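Local coordinates for SNF1-like protein kinase ssp2 (Schizosaccharomyces pombe, PDB 2QRD) that probably phosphorylates proteins on serine and threonine as the catalytic subunit of an AMP-activated-type kinase, seen here through its C-terminal regulatory domain, at residues A[24-27]-A[28-32]. Numbering follows the deposited sequence.
Sequences PEIL and LAVYR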
ATOM      1  N   PRO A  24     -15.741 -34.895   5.699  1.00 52.39           N
ATOM      2  CA  PRO A  24     -14.580 -35.758   5.915  1.00 51.96           C
ATOM      3  C   PRO A  24     -13.604 -35.815   4.715  1.00 51.90           C
ATOM      4  O   PRO A  24     -12.398 -35.967   4.928  1.00 51.87           O
ATOM      5  CB  PRO A  24     -15.206 -37.126   6.186  1.00 51.81           C
ATOM      6  CG  PRO A  24     -16.611 -36.835   6.559  1.00 51.49           C
ATOM      7  CD  PRO A  24     -16.977 -35.693   5.705  1.00 52.37           C
ATOM      8  N   GLU A  25     -14.102 -35.679   3.483  1.00 51.35           N
ATOM      9  CA  GLU A  25     -13.198 -35.582   2.329  1.00 51.99           C
ATOM     10  C   GLU A  25     -12.396 -34.269   2.306  1.00 51.80           C
ATOM     11  O   GLU A  25     -11.218 -34.250   1.918  1.00 51.49           O
ATOM     12  CB  GLU A  25     -13.933 -35.814   0.999  1.00 51.58           C
ATOM     13  CG  GLU A  25     -14.308 -37.281   0.752  1.00 52.36           C
ATOM     14  CD  GLU A  25     -15.265 -37.466  -0.441  1.00 53.75           C
ATOM     15  OE1 GLU A  25     -15.340 -36.533  -1.297  1.00 56.82           O
ATOM     16  OE2 GLU A  25     -15.938 -38.536  -0.523  1.00 51.65           O
ATOM     17  N   ILE A  26     -13.057 -33.185   2.717  1.00 51.67           N
ATOM     18  CA  ILE A  26     -12.439 -31.883   2.864  1.00 51.53           C
ATOM     19  C   ILE A  26     -11.418 -31.917   4.004  1.00 51.51           C
ATOM     20  O   ILE A  26     -10.309 -31.408   3.858  1.00 51.57           O
ATOM     21  CB  ILE A  26     -13.498 -30.768   3.121  1.00 51.84           C
ATOM     22  CG1 ILE A  26     -14.406 -30.571   1.901  1.00 52.20           C
ATOM     23  CG2 ILE A  26     -12.824 -29.443   3.459  1.00 51.57           C
ATOM     24  CD1 ILE A  26     -15.692 -29.815   2.227  1.00 51.50           C
ATOM     25  N   LEU A  27     -11.801 -32.497   5.143  1.00 50.90           N
ATOM     26  CA  LEU A  27     -10.889 -32.612   6.271  1.00 50.08           C
ATOM     27  C   LEU A  27      -9.597 -33.351   5.856  1.00 49.81           C
ATOM     28  O   LEU A  27      -8.505 -32.830   6.085  1.00 49.99           O
ATOM     29  CB  LEU A  27     -11.584 -33.249   7.487  1.00 49.99           C
ATOM     30  CG  LEU A  27     -10.811 -33.266   8.815  1.00 51.03           C
ATOM     31  CD1 LEU A  27     -10.389 -31.850   9.258  1.00 49.95           C
ATOM     32  CD2 LEU A  27     -11.593 -34.001   9.924  1.00 50.18           C
ATOM     33  N   LEU A  28      -9.734 -34.531   5.233  1.00 48.47           N
ATOM     34  CA  LEU A  28      -8.615 -35.243   4.592  1.00 48.13           C
ATOM     35  C   LEU A  28      -7.723 -34.363   3.699  1.00 47.84           C
ATOM     36  O   LEU A  28      -6.504 -34.418   3.825  1.00 48.21           O
ATOM     37  CB  LEU A  28      -9.117 -36.453   3.765  1.00 47.77           C
ATOM     38  CG  LEU A  28      -8.119 -37.334   2.989  1.00 47.65           C
ATOM     39  CD1 LEU A  28      -7.154 -38.061   3.912  1.00 46.05           C
ATOM     40  CD2 LEU A  28      -8.833 -38.352   2.083  1.00 47.52           C
ATOM     41  N   ALA A  29      -8.332 -33.589   2.794  1.00 47.45           N
ATOM     42  CA  ALA A  29      -7.600 -32.699   1.865  1.00 47.17           C
ATOM     43  C   ALA A  29      -6.819 -31.604   2.592  1.00 47.07           C
ATOM     44  O   ALA A  29      -5.689 -31.291   2.228  1.00 46.72           O
ATOM     45  CB  ALA A  29      -8.554 -32.083   0.844  1.00 46.89           C
ATOM     46  N   VAL A  30      -7.427 -31.050   3.635  1.00 47.45           N
ATOM     47  CA  VAL A  30      -6.776 -30.088   4.518  1.00 48.02           C
ATOM     48  C   VAL A  30      -5.536 -30.682   5.207  1.00 48.92           C
ATOM     49  O   VAL A  30      -4.477 -30.024   5.261  1.00 50.11           O
ATOM     50  CB  VAL A  30      -7.756 -29.519   5.579  1.00 47.80           C
ATOM     51  CG1 VAL A  30      -7.024 -28.625   6.546  1.00 47.69           C
ATOM     52  CG2 VAL A  30      -8.891 -28.776   4.917  1.00 46.30           C
ATOM     53  N   TYR A  31      -5.650 -31.910   5.713  1.00 48.45           N
ATOM     54  CA  TYR A  31      -4.527 -32.575   6.388  1.00 48.07           C
ATOM     55  C   TYR A  31      -3.422 -32.903   5.411  1.00 48.21           C
ATOM     56  O   TYR A  31      -2.241 -32.816   5.732  1.00 47.97           O
ATOM     57  CB  TYR A  31      -4.982 -33.858   7.077  1.00 47.83           C
ATOM     58  CG  TYR A  31      -5.445 -33.680   8.508  1.00 48.16           C
ATOM     59  CD1 TYR A  31      -6.737 -34.025   8.885  1.00 48.52           C
ATOM     60  CD2 TYR A  31      -4.590 -33.172   9.492  1.00 48.59           C
ATOM     61  CE1 TYR A  31      -7.167 -33.885  10.221  1.00 47.50           C
ATOM     62  CE2 TYR A  31      -5.023 -33.012  10.827  1.00 47.48           C
ATOM     63  CZ  TYR A  31      -6.305 -33.385  11.179  1.00 46.92           C
ATOM     64  OH  TYR A  31      -6.749 -33.232  12.477  1.00 47.44           O
ATOM     65  N   ARG A  32      -3.814 -33.283   4.207  1.00 48.58           N
ATOM     66  CA  ARG A  32      -2.844 -33.579   3.167  1.00 49.23           C
ATOM     67  C   ARG A  32      -2.077 -32.324   2.740  1.00 49.47           C
ATOM     68  O   ARG A  32      -0.856 -32.359   2.618  1.00 49.39           O
ATOM     69  CB  ARG A  32      -3.507 -34.307   1.987  1.00 49.09           C
ATOM     70  CG  ARG A  32      -3.711 -35.784   2.257  1.00 47.98           C
ATOM     71  CD  ARG A  32      -4.397 -36.507   1.103  1.00 49.20           C
ATOM     72  NE  ARG A  32      -4.287 -37.968   1.236  1.00 50.18           N
ATOM     73  CZ  ARG A  32      -5.126 -38.850   0.696  1.00 50.63           C
ATOM     74  NH1 ARG A  32      -6.171 -38.418  -0.008  1.00 51.06           N
ATOM     75  NH2 ARG A  32      -4.937 -40.163   0.874  1.00 48.22           N
TER
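Leu27 and Tyr31 sit one turn apart on the same face of helix 23-37, a helix packed against the antiparallel sheet of this KA1-like domain. The backbone here is regular alpha-helix, and four successive i to i+4 bonds satisfy the carbonyls of residues 24-27. Leu28 N gives its hydrogen to Pro24 O at 3.0 Å, and Ala29 N gives its own to Glu25 O at 3.1 Å. The next two are Val30 N to Ile26 O at 2.9 Å and Tyr31 N to Leu27 O at 3.0 Å. Arg32 N continues the series onto Leu28 O.

Two side-chain pairs, Leu27-Tyr31 and Ile26-Val30, repeat this i to i+4 spacing. Leu27 swings CG away from its own nitrogen and in beside its carbonyl carbon (chi1 -172°), which carries the branch along the helix toward the Tyr31 ring, and its CD1 lies 3.9 Å from Tyr31 CE1. Leu27, Val30 and Tyr31 all reach Ile58 of strand 57-63, and Phe41 meets the tyrosine ring edge-to-face. At the far end of that ring, Tyr31 OH is hydrogen-bonded to Thr42 O, so the buried phenol has a polar partner beyond the helix. A phenylalanine here would probably leave Thr42 O without its hydroxyl partner. Ile26 and Val30 meet strand 89-101 through Phe90 and Leu92 respectively, while Leu28 and Tyr31 both pack on Leu15 of the SPCC1919.03c chain; the helix thus lies between its own sheet and a partner subunit. Over Arg32, Leu28 CD1 sits 3.8 Å above the guanidinium plane, at its centre. Val30 CG2 rests 4.2 Å from Ile26 CG2, a loose apolar touch, and comes nearer to Ile26 O, at 3.2 Å.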